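Long-range contacts in translation initiation factor eIF2B subunit epsilon (Schizosaccharomyces pombe, PDB 5B04), which forms part of the eIF2B complex, which catalyses the exchange of GDP for GTP on the gamma subunit of translation initiation factor eIF2: residues T337-A342 against C354-N359; F366-V371 against K381-N386; S387-N392 against G405-D410; N393-D398 against N411-K416; G399-A404 against N417-T422. One frame throughout, in Å; residues are numbered along the deposited sequence.

Overall arrangement
All five contacts lie in the left-handed beta-helix, where each turn of chain lays one short strand on each of three sheets, in which the strands of successive coils run parallel. Contacts 1 and 3 share a sheet, with centres about 15 Å apart; contacts 2 and 5 share the sheet that meets helix 277-288, their centres about 10 Å apart; contact 4 represents the third. Along the chain, contacts 1 and 2 each close before the next opens. Contacts 3, 4 and 5 alternate: residues 387-404 form one coil and 405-422 the next, so these contacts, with centres about 11 Å apart in every pair, describe a complete coil resting on its neighbour and closing round a shared apolar interior.

Contact 1: residues T337-A342 against C354-N359; sequences TKVGDA and CTIGSN
Thr337 meets Cys354 at the start of a pair of parallel strands from successive coils of the left-handed beta-helix. Thr337 CG2, anti to the backbone N, reaches Cys354 CB at 3.7 Å, while OG1, on the side of the backbone N, receives a weak bond from Cys354 N (3.3 Å). The threonine thus serves both needs of the place, offering a methyl to its neighbour and an oxygen to a backbone N-H; the stronger partner of OG1 is the carbonyl O of Gly334. Next come the ladder bonds, Lys338 N to Cys354 O and Ile356 N to Lys338 O, each 2.8 Å, followed by a weak one from Gly340 N to Ile356 O. Val339 and Ile356 lie side by side and point the same way, into the interior of the coil, with Val339 CG1 4.2 Å from Ile356 CB. Their branched shape suits a strand; Leu321 of the preceding coil touches Val339, and Ile350 of another sheet touches Ile356. Lys338 and Thr355 turn to the other, outer face. At the corner, Gly340 suits its place because a side chain there would run into the peptide between Gly357 and Ser358. Beyond it, Asn359 N gives Asp341 O a nearly straight bond of 2.7 Å, N-H...O 169°. Both Ala342 and Asn359 have positive phi, a backbone shape that asparagine tolerates well. Farther out, Asp375 OD1 takes the N-H of Ser358 and Ser343 OG bonds to Gly357 O. The coils are therefore joined chiefly by backbone polarity, with apolar side chains inside and polar ones outside.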
# COMPACT_ATOMS: atom_id res chain seq x y z
N THR I 337 -52.53 7.38 -2.37
CA THR I 337 -53.06 6.59 -1.27
C THR I 337 -52.66 7.20 0.07
O THR I 337 -51.52 7.61 0.26
CB THR I 337 -52.57 5.13 -1.32
OG1 THR I 337 -52.98 4.53 -2.56
CG2 THR I 337 -53.14 4.32 -0.17
N LYS I 338 -53.62 7.27 0.99
CA LYS I 338 -53.37 7.81 2.32
C LYS I 338 -53.47 6.71 3.37
O LYS I 338 -54.39 5.88 3.32
CB LYS I 338 -54.35 8.93 2.64
CG LYS I 338 -54.40 10.02 1.59
CD LYS I 338 -55.56 10.98 1.83
CE LYS I 338 -56.04 11.59 0.52
NZ LYS I 338 -55.05 11.42 -0.57
N VAL I 339 -52.53 6.68 4.31
CA VAL I 339 -52.59 5.73 5.41
C VAL I 339 -52.57 6.47 6.74
O VAL I 339 -51.77 7.38 6.94
CB VAL I 339 -51.43 4.72 5.36
CG1 VAL I 339 -51.68 3.58 6.34
CG2 VAL I 339 -51.27 4.17 3.95
N GLY I 340 -53.47 6.08 7.64
CA GLY I 340 -53.68 6.80 8.89
C GLY I 340 -52.65 6.55 9.98
O GLY I 340 -51.70 5.79 9.81
N ASP I 341 -52.86 7.21 11.12
CA ASP I 341 -51.97 7.11 12.26
C ASP I 341 -51.99 5.72 12.88
O ASP I 341 -53.04 5.08 12.96
CB ASP I 341 -52.33 8.15 13.32
CG ASP I 341 -52.28 9.57 12.79
OD1 ASP I 341 -51.38 9.87 11.97
OD2 ASP I 341 -53.14 10.39 13.19
N ALA I 342 -50.82 5.26 13.32
CA ALA I 342 -50.67 3.98 14.02
C ALA I 342 -51.21 2.79 13.22
O ALA I 342 -51.63 1.79 13.80
CB ALA I 342 -51.34 4.04 15.39
N CYS I 354 -56.27 5.12 -2.57
CA CYS I 354 -56.98 4.47 -1.47
C CYS I 354 -56.87 5.28 -0.18
O CYS I 354 -56.02 6.16 -0.05
CB CYS I 354 -56.44 3.06 -1.24
SG CYS I 354 -56.77 1.91 -2.60
N THR I 355 -57.75 4.98 0.77
CA THR I 355 -57.75 5.68 2.05
C THR I 355 -57.86 4.69 3.21
O THR I 355 -58.87 3.99 3.35
CB THR I 355 -58.89 6.71 2.15
OG1 THR I 355 -58.62 7.80 1.27
CG2 THR I 355 -59.02 7.23 3.57
N ILE I 356 -56.82 4.63 4.03
CA ILE I 356 -56.80 3.73 5.18
C ILE I 356 -56.74 4.53 6.48
O ILE I 356 -55.85 5.37 6.66
CB ILE I 356 -55.61 2.76 5.11
CG1 ILE I 356 -55.58 2.07 3.74
CG2 ILE I 356 -55.70 1.73 6.23
CD1 ILE I 356 -54.44 1.09 3.58
N GLY I 357 -57.68 4.26 7.37
CA GLY I 357 -57.82 5.03 8.59
C GLY I 357 -56.81 4.71 9.68
O GLY I 357 -55.89 3.92 9.47
N SER I 358 -56.99 5.34 10.84
CA SER I 358 -56.07 5.18 11.96
C SER I 358 -56.22 3.82 12.64
O SER I 358 -57.28 3.21 12.60
CB SER I 358 -56.29 6.30 12.98
OG SER I 358 -57.63 6.31 13.45
N ASN I 359 -55.13 3.37 13.26
CA ASN I 359 -55.10 2.12 14.02
C ASN I 359 -55.61 0.91 13.23
O ASN I 359 -56.36 0.09 13.75
CB ASN I 359 -55.91 2.26 15.31
CG ASN I 359 -55.19 3.07 16.36
OD1 ASN I 359 -54.28 2.59 17.03
ND2 ASN I 359 -55.60 4.33 16.51

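Contact 2: residues F366-V371 against K381-N386; sequences FLWEDV and KAILAN
Phe366, on the outer face of a strand of the left-handed beta-helix, and Trp368, just after it, pack on Ile383 and Ala385 of the next coil. Ile383 CG2 sits 3.6 Å above the plane of the Trp368 ring, displaced toward the rim, and is nearest to CZ2. Farther round the indole, CE3 meets Ala385 CB at 3.6 Å; a small residue suits a place beside so broad a ring. Phe366 and Ile383 cross obliquely, CB of the phenylalanine 3.9 Å from CG1 of the isoleucine. Helix 277-288 covers this face, with Leu34 and Leu43 also touching the indole: Tyr280 of the helix meets the Phe366 ring and its OH bonds to Trp368 NE1. An alanine in place of Trp368 would probably open a gap beside Ile383 and Ala385 and leave Tyr280 OH without its indole partner.

On the inner face Leu367 and Leu384 lie side by side, pointing the same way, and Val371, coming in at about a right angle, sets CG1 3.7 Å from Leu384 CD2. Trp368 to Val371 form a type II turn, with Asp370 at positive phi. Between the strands run the backbone bonds Phe366 N to Ala382 O, Leu384 N to Phe366 O and Trp368 N to Leu384 O. At the turn the Asn386 amide stands at 67° to the indole plane, and its OD1 takes a weak bond from Glu369 N, 3.3 Å long.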
# COMPACT_ATOMS: atom_id res chain seq x y z
N PHE I 366 -55.32 -7.77 -0.38
CA PHE I 366 -55.25 -7.16 -1.70
C PHE I 366 -56.24 -6.02 -1.82
O PHE I 366 -57.45 -6.21 -1.68
CB PHE I 366 -55.51 -8.20 -2.80
CG PHE I 366 -54.48 -9.28 -2.87
CD1 PHE I 366 -54.61 -10.43 -2.11
CD2 PHE I 366 -53.38 -9.16 -3.71
CE1 PHE I 366 -53.67 -11.43 -2.18
CE2 PHE I 366 -52.44 -10.17 -3.78
CZ PHE I 366 -52.58 -11.30 -3.01
N LEU I 367 -55.73 -4.82 -2.10
CA LEU I 367 -56.58 -3.65 -2.28
C LEU I 367 -56.43 -3.08 -3.68
O LEU I 367 -55.33 -2.70 -4.09
CB LEU I 367 -56.24 -2.57 -1.25
CG LEU I 367 -57.03 -2.53 0.06
CD1 LEU I 367 -56.94 -3.84 0.82
CD2 LEU I 367 -56.53 -1.38 0.91
N TRP I 368 -57.53 -3.03 -4.42
CA TRP I 368 -57.52 -2.44 -5.75
C TRP I 368 -57.84 -0.95 -5.62
O TRP I 368 -57.76 -0.40 -4.52
CB TRP I 368 -58.50 -3.18 -6.67
CG TRP I 368 -58.15 -4.64 -6.83
CD1 TRP I 368 -57.06 -5.29 -6.34
CD2 TRP I 368 -58.91 -5.63 -7.55
NE1 TRP I 368 -57.08 -6.62 -6.69
CE2 TRP I 368 -58.21 -6.85 -7.43
CE3 TRP I 368 -60.11 -5.61 -8.26
CZ2 TRP I 368 -58.67 -8.03 -8.01
CZ3 TRP I 368 -60.56 -6.78 -8.84
CH2 TRP I 368 -59.85 -7.98 -8.71
N GLU I 369 -58.18 -0.29 -6.72
CA GLU I 369 -58.30 1.16 -6.71
C GLU I 369 -59.49 1.69 -5.89
O GLU I 369 -60.52 1.04 -5.77
CB GLU I 369 -58.40 1.70 -8.14
CG GLU I 369 -57.12 1.59 -8.93
CD GLU I 369 -56.97 2.69 -9.96
OE1 GLU I 369 -57.73 3.68 -9.89
OE2 GLU I 369 -56.10 2.56 -10.85
N ASP I 370 -59.30 2.88 -5.32
CA ASP I 370 -60.36 3.63 -4.64
C ASP I 370 -61.02 2.91 -3.47
O ASP I 370 -62.16 3.20 -3.12
CB ASP I 370 -61.44 4.03 -5.65
CG ASP I 370 -60.91 4.97 -6.72
OD1 ASP I 370 -60.39 4.48 -7.74
OD2 ASP I 370 -61.02 6.20 -6.54
N VAL I 371 -60.29 1.98 -2.84
CA VAL I 371 -60.80 1.31 -1.65
C VAL I 371 -60.61 2.20 -0.42
O VAL I 371 -59.51 2.68 -0.15
CB VAL I 371 -60.10 -0.03 -1.41
CG1 VAL I 371 -60.62 -0.68 -0.13
CG2 VAL I 371 -60.30 -0.96 -2.59
N LYS I 381 -55.63 -11.35 4.23
CA LYS I 381 -55.82 -12.34 3.17
C LYS I 381 -57.18 -12.20 2.50
O LYS I 381 -57.95 -13.16 2.42
CB LYS I 381 -55.65 -13.75 3.72
CG LYS I 381 -54.27 -14.35 3.46
CD LYS I 381 -53.93 -14.32 1.98
CE LYS I 381 -52.58 -14.96 1.71
NZ LYS I 381 -52.58 -16.42 2.02
N ALA I 382 -57.47 -11.00 2.01
CA ALA I 382 -58.75 -10.74 1.36
C ALA I 382 -58.56 -9.82 0.16
O ALA I 382 -57.64 -9.00 0.13
CB ALA I 382 -59.73 -10.13 2.35
N ILE I 383 -59.44 -9.96 -0.83
CA ILE I 383 -59.41 -9.09 -2.00
C ILE I 383 -60.55 -8.08 -1.94
O ILE I 383 -61.72 -8.45 -1.82
CB ILE I 383 -59.50 -9.89 -3.31
CG1 ILE I 383 -58.32 -10.87 -3.41
CG2 ILE I 383 -59.52 -8.96 -4.50
CD1 ILE I 383 -58.25 -11.60 -4.73
N LEU I 384 -60.19 -6.81 -2.02
CA LEU I 384 -61.17 -5.73 -2.00
C LEU I 384 -61.13 -4.98 -3.33
O LEU I 384 -60.23 -4.17 -3.56
CB LEU I 384 -60.91 -4.76 -0.84
CG LEU I 384 -61.32 -5.15 0.59
CD1 LEU I 384 -60.65 -6.42 1.08
CD2 LEU I 384 -61.04 -4.00 1.55
N ALA I 385 -62.10 -5.25 -4.19
CA ALA I 385 -62.11 -4.66 -5.53
C ALA I 385 -62.35 -3.15 -5.49
O ALA I 385 -62.42 -2.55 -4.42
CB ALA I 385 -63.16 -5.34 -6.39
N ASN I 386 -62.48 -2.54 -6.66
CA ASN I 386 -62.55 -1.09 -6.78
C ASN I 386 -63.71 -0.45 -6.01
O ASN I 386 -64.81 -1.01 -5.95
CB ASN I 386 -62.64 -0.68 -8.25
CG ASN I 386 -61.51 -1.24 -9.08
OD1 ASN I 386 -60.54 -1.78 -8.55
ND2 ASN I 386 -61.62 -1.12 -10.40

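Contact 3: residues S387-N392 against G405-D410; sequences SVKIGN and GVVIGD
Two rungs of one parallel sheet of the left-handed beta-helix meet here, Lys389 and Ile390 pairing with Val407 and Ile408. Ile390 and Ile408 lie side by side, pointing the same way into the coil, and the tip of one, Ile390 CD1, touches CG1 of the other at 3.6 Å; beta-branched isoleucines favour the extended backbone and fill the interior with apolar surface. On the outer face Lys389 lends its aliphatic part, CG lying 3.7 Å from Val407 CG2. The chain bends at chi2 (-61°), which turns CD aside from the valine; NZ, farther on, bonds to the carbonyl O of Asp370. Backbone bonds tie the strands together: Lys389 N to Val406 O, Ile408 N to Lys389 O (2.7 Å) and a weak one from Gly391 N to Ile408 O.

At the corner Asp410 and Asn392 run side by side, carboxylate and amide planes 52° apart. Asp410 OD1 accepts a weak bond from Asn392 N (3.1 Å) and lies over Gly391 CA, where any side chain would collide with it, so glycine suits the spot. Gly405, at the other end, has positive phi that crowds a side chain against the preceding carbonyl. An alanine in place of Asp410 would probably leave Asn392 N without this acceptor. Asn392 OD1 also takes a weak bond from the N-H of Asp375 in the coil before. At the corner a carboxylate oxygen thus takes, weakly, the role that a carbonyl plays along the strands.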
# COMPACT_ATOMS: atom_id res chain seq x y z
N SER I 387 -63.44 0.72 -5.43
CA SER I 387 -64.44 1.53 -4.75
C SER I 387 -65.19 0.78 -3.65
O SER I 387 -66.36 1.06 -3.39
CB SER I 387 -65.43 2.11 -5.76
OG SER I 387 -64.82 3.11 -6.54
N VAL I 388 -64.52 -0.18 -3.02
CA VAL I 388 -65.08 -0.85 -1.86
C VAL I 388 -64.85 -0.01 -0.61
O VAL I 388 -63.73 0.43 -0.35
CB VAL I 388 -64.46 -2.25 -1.66
CG1 VAL I 388 -64.73 -2.76 -0.25
CG2 VAL I 388 -64.99 -3.22 -2.69
N LYS I 389 -65.91 0.23 0.14
CA LYS I 389 -65.80 1.00 1.37
C LYS I 389 -65.96 0.09 2.59
O LYS I 389 -66.91 -0.68 2.67
CB LYS I 389 -66.84 2.12 1.41
CG LYS I 389 -67.12 2.77 0.06
CD LYS I 389 -65.88 3.42 -0.53
CE LYS I 389 -66.18 4.02 -1.89
NZ LYS I 389 -64.97 4.61 -2.54
N ILE I 390 -65.02 0.19 3.52
CA ILE I 390 -65.11 -0.56 4.77
C ILE I 390 -65.30 0.40 5.93
O ILE I 390 -64.54 1.35 6.09
CB ILE I 390 -63.86 -1.42 5.00
CG1 ILE I 390 -63.52 -2.23 3.75
CG2 ILE I 390 -64.08 -2.36 6.18
CD1 ILE I 390 -64.59 -3.21 3.35
N GLY I 391 -66.33 0.15 6.74
CA GLY I 391 -66.65 1.03 7.85
C GLY I 391 -65.67 0.90 9.00
O GLY I 391 -64.72 0.12 8.94
N ASN I 392 -65.91 1.68 10.05
CA ASN I 392 -65.06 1.64 11.24
C ASN I 392 -65.23 0.34 12.01
O ASN I 392 -66.31 -0.26 12.01
CB ASN I 392 -65.38 2.82 12.16
CG ASN I 392 -65.13 4.16 11.50
OD1 ASN I 392 -64.20 4.31 10.70
ND2 ASN I 392 -65.95 5.15 11.82
N GLY I 405 -67.66 -2.07 -5.45
CA GLY I 405 -68.82 -1.30 -5.07
C GLY I 405 -69.37 -1.61 -3.69
O GLY I 405 -70.04 -0.78 -3.08
N VAL I 406 -69.09 -2.82 -3.20
CA VAL I 406 -69.63 -3.27 -1.92
C VAL I 406 -69.22 -2.36 -0.76
O VAL I 406 -68.05 -2.01 -0.62
CB VAL I 406 -69.16 -4.71 -1.60
CG1 VAL I 406 -69.60 -5.12 -0.20
CG2 VAL I 406 -69.70 -5.68 -2.63
N VAL I 407 -70.20 -1.97 0.04
CA VAL I 407 -69.94 -1.13 1.21
C VAL I 407 -70.23 -1.89 2.50
O VAL I 407 -71.35 -2.32 2.75
CB VAL I 407 -70.79 0.15 1.18
CG1 VAL I 407 -70.68 0.89 2.50
CG2 VAL I 407 -70.37 1.04 0.02
N ILE I 408 -69.20 -2.05 3.33
CA ILE I 408 -69.34 -2.72 4.61
C ILE I 408 -69.58 -1.70 5.72
O ILE I 408 -68.82 -0.73 5.86
CB ILE I 408 -68.10 -3.56 4.95
CG1 ILE I 408 -67.86 -4.62 3.87
CG2 ILE I 408 -68.26 -4.22 6.32
CD1 ILE I 408 -68.95 -5.66 3.78
N GLY I 409 -70.63 -1.91 6.51
CA GLY I 409 -70.98 -0.99 7.57
C GLY I 409 -70.11 -1.14 8.80
O GLY I 409 -69.38 -2.12 8.94
N ASP I 410 -70.19 -0.16 9.70
CA ASP I 410 -69.38 -0.14 10.91
C ASP I 410 -69.66 -1.35 11.80
O ASP I 410 -70.76 -1.88 11.82
CB ASP I 410 -69.63 1.15 11.70
CG ASP I 410 -69.13 2.38 10.97
OD1 ASP I 410 -68.94 2.32 9.74
OD2 ASP I 410 -68.92 3.42 11.64

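Contact 4: residues N393-D398 against N411-K416; sequences NCSIED and NTIIEK
Asn411 crosses Asn393 at a slant at a corner of the left-handed beta-helix, where one coil stacks on the next in the third of its sheets. Its ND2 gives a weak bond to Asn393 OD1 (3.4 Å), the two amide planes turned 43° apart. Both residues have positive phi, which asparagine accepts more readily than most residues. Thr412 follows, its carbonyl O taking the N-H of Ser395 at 3.1 Å while its OG1 turns to Gly409 O within its own coil; Cys394 SG packs close to the same stretch of backbone. Ile413 points outward with Ser395, CG1 lying 3.9 Å from the serine CB, and the small serine leaves room for the branched neighbour. Ile414 faces the interior beside Ile396, pointing the same way, with CD1 3.9 Å from Ile396 CG1; Ile408 of the adjoining sheet also touches it. The backbone of Ile414 works in both directions: its N bonds to Ser395 O (3.0 Å), and its O receives a weak bond from Glu397 N. Glu415 points away from the first segment, and OE1 forms a salt bridge with Lys418 NZ. Lys416 ends the walk, where its aliphatic chain passes Asp398 and crosses Glu397 at about a right angle. A lysine suits this exposed edge because two acids flank it, and their fields are likely to favour its positive charge. With CG anti to the carbonyl carbon, Glu397 runs on extended, and its carboxylate ends near Lys416. There OE1 makes a long salt bridge of 3.8 Å to Lys416 NZ, with Asp398 OD2 at 4.1 Å from the same nitrogen.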
# COMPACT_ATOMS: atom_id res chain seq x y z
N ASN I 393 -64.15 -0.10 12.66
CA ASN I 393 -64.17 -1.28 13.53
C ASN I 393 -64.65 -2.54 12.82
O ASN I 393 -65.55 -3.23 13.30
CB ASN I 393 -65.04 -0.99 14.76
CG ASN I 393 -64.79 -1.97 15.89
OD1 ASN I 393 -65.56 -2.90 16.11
ND2 ASN I 393 -63.70 -1.75 16.62
N CYS I 394 -64.04 -2.86 11.68
CA CYS I 394 -64.44 -4.04 10.92
C CYS I 394 -63.35 -5.10 10.89
O CYS I 394 -62.16 -4.80 11.02
CB CYS I 394 -64.80 -3.64 9.49
SG CYS I 394 -66.31 -2.66 9.34
N SER I 395 -63.77 -6.35 10.73
CA SER I 395 -62.84 -7.47 10.63
C SER I 395 -63.09 -8.28 9.36
O SER I 395 -64.14 -8.88 9.19
CB SER I 395 -62.95 -8.38 11.86
OG SER I 395 -62.11 -9.51 11.74
N ILE I 396 -62.11 -8.26 8.46
CA ILE I 396 -62.19 -9.03 7.23
C ILE I 396 -61.15 -10.14 7.26
O ILE I 396 -59.95 -9.88 7.38
CB ILE I 396 -61.98 -8.14 5.99
CG1 ILE I 396 -62.89 -6.92 6.07
CG2 ILE I 396 -62.24 -8.93 4.72
CD1 ILE I 396 -62.83 -6.04 4.85
N GLU I 397 -61.60 -11.38 7.14
CA GLU I 397 -60.76 -12.53 7.43
C GLU I 397 -60.34 -13.30 6.17
O GLU I 397 -60.71 -12.93 5.06
CB GLU I 397 -61.48 -13.45 8.42
CG GLU I 397 -61.96 -12.70 9.65
CD GLU I 397 -62.67 -13.59 10.65
OE1 GLU I 397 -63.02 -14.74 10.30
OE2 GLU I 397 -62.88 -13.14 11.80
N ASP I 398 -59.57 -14.37 6.36
CA ASP I 398 -58.92 -15.07 5.26
C ASP I 398 -59.90 -15.69 4.26
O ASP I 398 -60.85 -16.37 4.64
CB ASP I 398 -58.00 -16.17 5.81
CG ASP I 398 -56.96 -15.63 6.77
OD1 ASP I 398 -56.70 -14.41 6.74
OD2 ASP I 398 -56.40 -16.43 7.55
N ASN I 411 -68.62 -1.77 12.53
CA ASN I 411 -68.72 -2.85 13.51
C ASN I 411 -69.21 -4.16 12.90
O ASN I 411 -69.98 -4.90 13.52
CB ASN I 411 -69.63 -2.44 14.67
CG ASN I 411 -69.33 -1.04 15.16
OD1 ASN I 411 -70.01 -0.08 14.78
ND2 ASN I 411 -68.32 -0.91 16.01
N THR I 412 -68.76 -4.45 11.68
CA THR I 412 -69.19 -5.65 10.97
C THR I 412 -68.03 -6.63 10.79
O THR I 412 -66.89 -6.22 10.55
CB THR I 412 -69.77 -5.31 9.58
OG1 THR I 412 -70.66 -4.19 9.70
CG2 THR I 412 -70.52 -6.50 9.00
N ILE I 413 -68.32 -7.92 10.92
CA ILE I 413 -67.32 -8.96 10.74
C ILE I 413 -67.68 -9.91 9.60
O ILE I 413 -68.65 -10.67 9.71
CB ILE I 413 -67.11 -9.78 12.02
CG1 ILE I 413 -66.56 -8.89 13.14
CG2 ILE I 413 -66.16 -10.94 11.76
CD1 ILE I 413 -66.33 -9.63 14.44
N ILE I 414 -66.83 -9.96 8.59
CA ILE I 414 -66.97 -10.90 7.50
C ILE I 414 -66.12 -12.12 7.72
O ILE I 414 -64.92 -12.04 7.78
CB ILE I 414 -66.54 -10.28 6.18
CG1 ILE I 414 -67.43 -9.12 5.84
CG2 ILE I 414 -66.66 -11.28 5.06
CD1 ILE I 414 -66.71 -7.81 5.91
N GLU I 415 -66.76 -13.26 7.77
CA GLU I 415 -66.12 -14.50 8.11
C GLU I 415 -65.28 -14.96 6.97
O GLU I 415 -65.35 -14.39 5.91
CB GLU I 415 -67.16 -15.56 8.43
CG GLU I 415 -68.21 -15.13 9.43
CD GLU I 415 -69.11 -16.27 9.82
OE1 GLU I 415 -69.81 -16.81 8.95
OE2 GLU I 415 -69.10 -16.64 11.00
N LYS I 416 -64.46 -15.96 7.19
CA LYS I 416 -63.55 -16.42 6.17
C LYS I 416 -64.29 -16.92 4.96
O LYS I 416 -65.26 -17.61 5.06
CB LYS I 416 -62.74 -17.58 6.72
CG LYS I 416 -61.84 -17.22 7.88
CD LYS I 416 -61.14 -18.45 8.45
CE LYS I 416 -59.84 -18.09 9.15
NZ LYS I 416 -59.80 -16.73 9.75

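Contact 5: residues G399-A404 against N417-T422; sequences GAIVAA and NKRLTT
Ile401 runs alongside Arg419, and its CD1 sits 3.9 Å above one face of the guanidinium, shifted toward the rim. Nearer the backbone, Ile401 CB meets Arg419 CG at 3.8 Å. Arginine suits the place because its methylenes and the flat, weakly hydrated face of its guanidinium accept an apolar neighbour, leaving the N-H groups at the rim for polar partners. The backbones are joined by three bonds, Ile401 N to Lys418 O, Leu420 N to Ile401 O (2.8 Å) and Ala403 N to Leu420 O. In the last of these the donor stands 39° out of the carbonyl plane. Val402 and Leu420 turn to the interior of the beta-helix, and Ala403, small enough for the corner, brings CB to 3.7 Å from Thr421 CA. At the start, Gly399 has positive phi, and a side chain on it would collide with Asn417 OD1, so glycine fits both demands.

Strand 401-402 is held between 383-384 and 419-420, and 419-420 is the outermost strand of this sheet within the chain. Leu277 of helix 277-288 touches both Ile401 and Arg419, while Leu34 reaches Ile401 and Pro33 reaches Arg419 from the nucleotidyl-transferase-like part.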
# COMPACT_ATOMS: atom_id res chain seq x y z
N GLY I 399 -59.64 -15.44 2.98
CA GLY I 399 -60.45 -16.01 1.91
C GLY I 399 -61.54 -15.07 1.43
O GLY I 399 -62.15 -15.31 0.38
N ALA I 400 -61.77 -14.00 2.18
CA ALA I 400 -62.83 -13.05 1.87
C ALA I 400 -62.62 -12.37 0.52
O ALA I 400 -61.53 -11.90 0.22
CB ALA I 400 -62.95 -12.01 2.97
N ILE I 401 -63.68 -12.33 -0.28
CA ILE I 401 -63.64 -11.65 -1.56
C ILE I 401 -64.75 -10.62 -1.64
O ILE I 401 -65.92 -10.96 -1.79
CB ILE I 401 -63.77 -12.64 -2.74
CG1 ILE I 401 -62.66 -13.69 -2.67
CG2 ILE I 401 -63.73 -11.89 -4.06
CD1 ILE I 401 -62.77 -14.74 -3.74
N VAL I 402 -64.37 -9.35 -1.53
CA VAL I 402 -65.33 -8.26 -1.56
C VAL I 402 -65.35 -7.59 -2.93
O VAL I 402 -64.48 -6.77 -3.25
CB VAL I 402 -65.00 -7.21 -0.48
CG1 VAL I 402 -66.06 -6.13 -0.45
CG2 VAL I 402 -64.88 -7.88 0.88
N ALA I 403 -66.34 -7.96 -3.74
CA ALA I 403 -66.45 -7.45 -5.11
C ALA I 403 -66.61 -5.93 -5.14
O ALA I 403 -66.87 -5.31 -4.11
CB ALA I 403 -67.61 -8.11 -5.83
N ALA I 404 -66.46 -5.35 -6.33
CA ALA I 404 -66.46 -3.90 -6.49
C ALA I 404 -67.76 -3.26 -6.04
O ALA I 404 -68.84 -3.84 -6.20
CB ALA I 404 -66.18 -3.54 -7.94
N ASN I 417 -63.79 -16.55 3.80
CA ASN I 417 -64.19 -17.14 2.55
C ASN I 417 -65.50 -16.64 2.04
O ASN I 417 -65.94 -17.07 0.99
CB ASN I 417 -64.29 -18.63 2.68
CG ASN I 417 -63.10 -19.22 3.34
OD1 ASN I 417 -62.12 -19.55 2.69
ND2 ASN I 417 -63.18 -19.39 4.63
N LYS I 418 -66.12 -15.73 2.76
CA LYS I 418 -67.40 -15.23 2.32
C LYS I 418 -67.13 -14.44 1.08
O LYS I 418 -66.17 -13.73 1.01
CB LYS I 418 -68.04 -14.34 3.37
CG LYS I 418 -69.40 -14.82 3.82
CD LYS I 418 -69.41 -16.32 4.04
CE LYS I 418 -70.64 -16.75 4.82
NZ LYS I 418 -70.28 -17.40 6.11
N ARG I 419 -67.99 -14.56 0.09
CA ARG I 419 -67.83 -13.81 -1.12
C ARG I 419 -68.94 -12.84 -1.14
O ARG I 419 -70.07 -13.23 -1.06
CB ARG I 419 -68.00 -14.73 -2.31
CG ARG I 419 -66.73 -15.07 -3.04
CD ARG I 419 -66.34 -16.51 -2.80
NE ARG I 419 -65.86 -17.13 -4.02
CZ ARG I 419 -65.02 -18.15 -4.05
NH1 ARG I 419 -64.56 -18.66 -2.92
NH2 ARG I 419 -64.64 -18.66 -5.20
N LEU I 420 -68.64 -11.57 -1.27
CA LEU I 420 -69.67 -10.57 -1.29
C LEU I 420 -69.62 -9.93 -2.63
O LEU I 420 -68.58 -9.86 -3.24
CB LEU I 420 -69.42 -9.51 -0.25
CG LEU I 420 -69.15 -9.98 1.16
CD1 LEU I 420 -69.42 -8.84 2.11
CD2 LEU I 420 -70.04 -11.14 1.48
N THR I 421 -70.77 -9.50 -3.08
CA THR I 421 -70.94 -8.85 -4.38
C THR I 421 -71.92 -7.67 -4.33
O THR I 421 -72.41 -7.29 -3.28
CB THR I 421 -71.42 -9.85 -5.46
OG1 THR I 421 -71.65 -9.16 -6.69
CG2 THR I 421 -72.70 -10.52 -5.03
N THR I 422 -72.18 -7.07 -5.48
CA THR I 422 -73.17 -6.01 -5.57
C THR I 422 -74.15 -6.35 -6.68
O THR I 422 -74.88 -5.49 -7.17
CB THR I 422 -72.53 -4.64 -5.83
OG1 THR I 422 -73.55 -3.63 -5.88
CG2 THR I 422 -71.78 -4.65 -7.16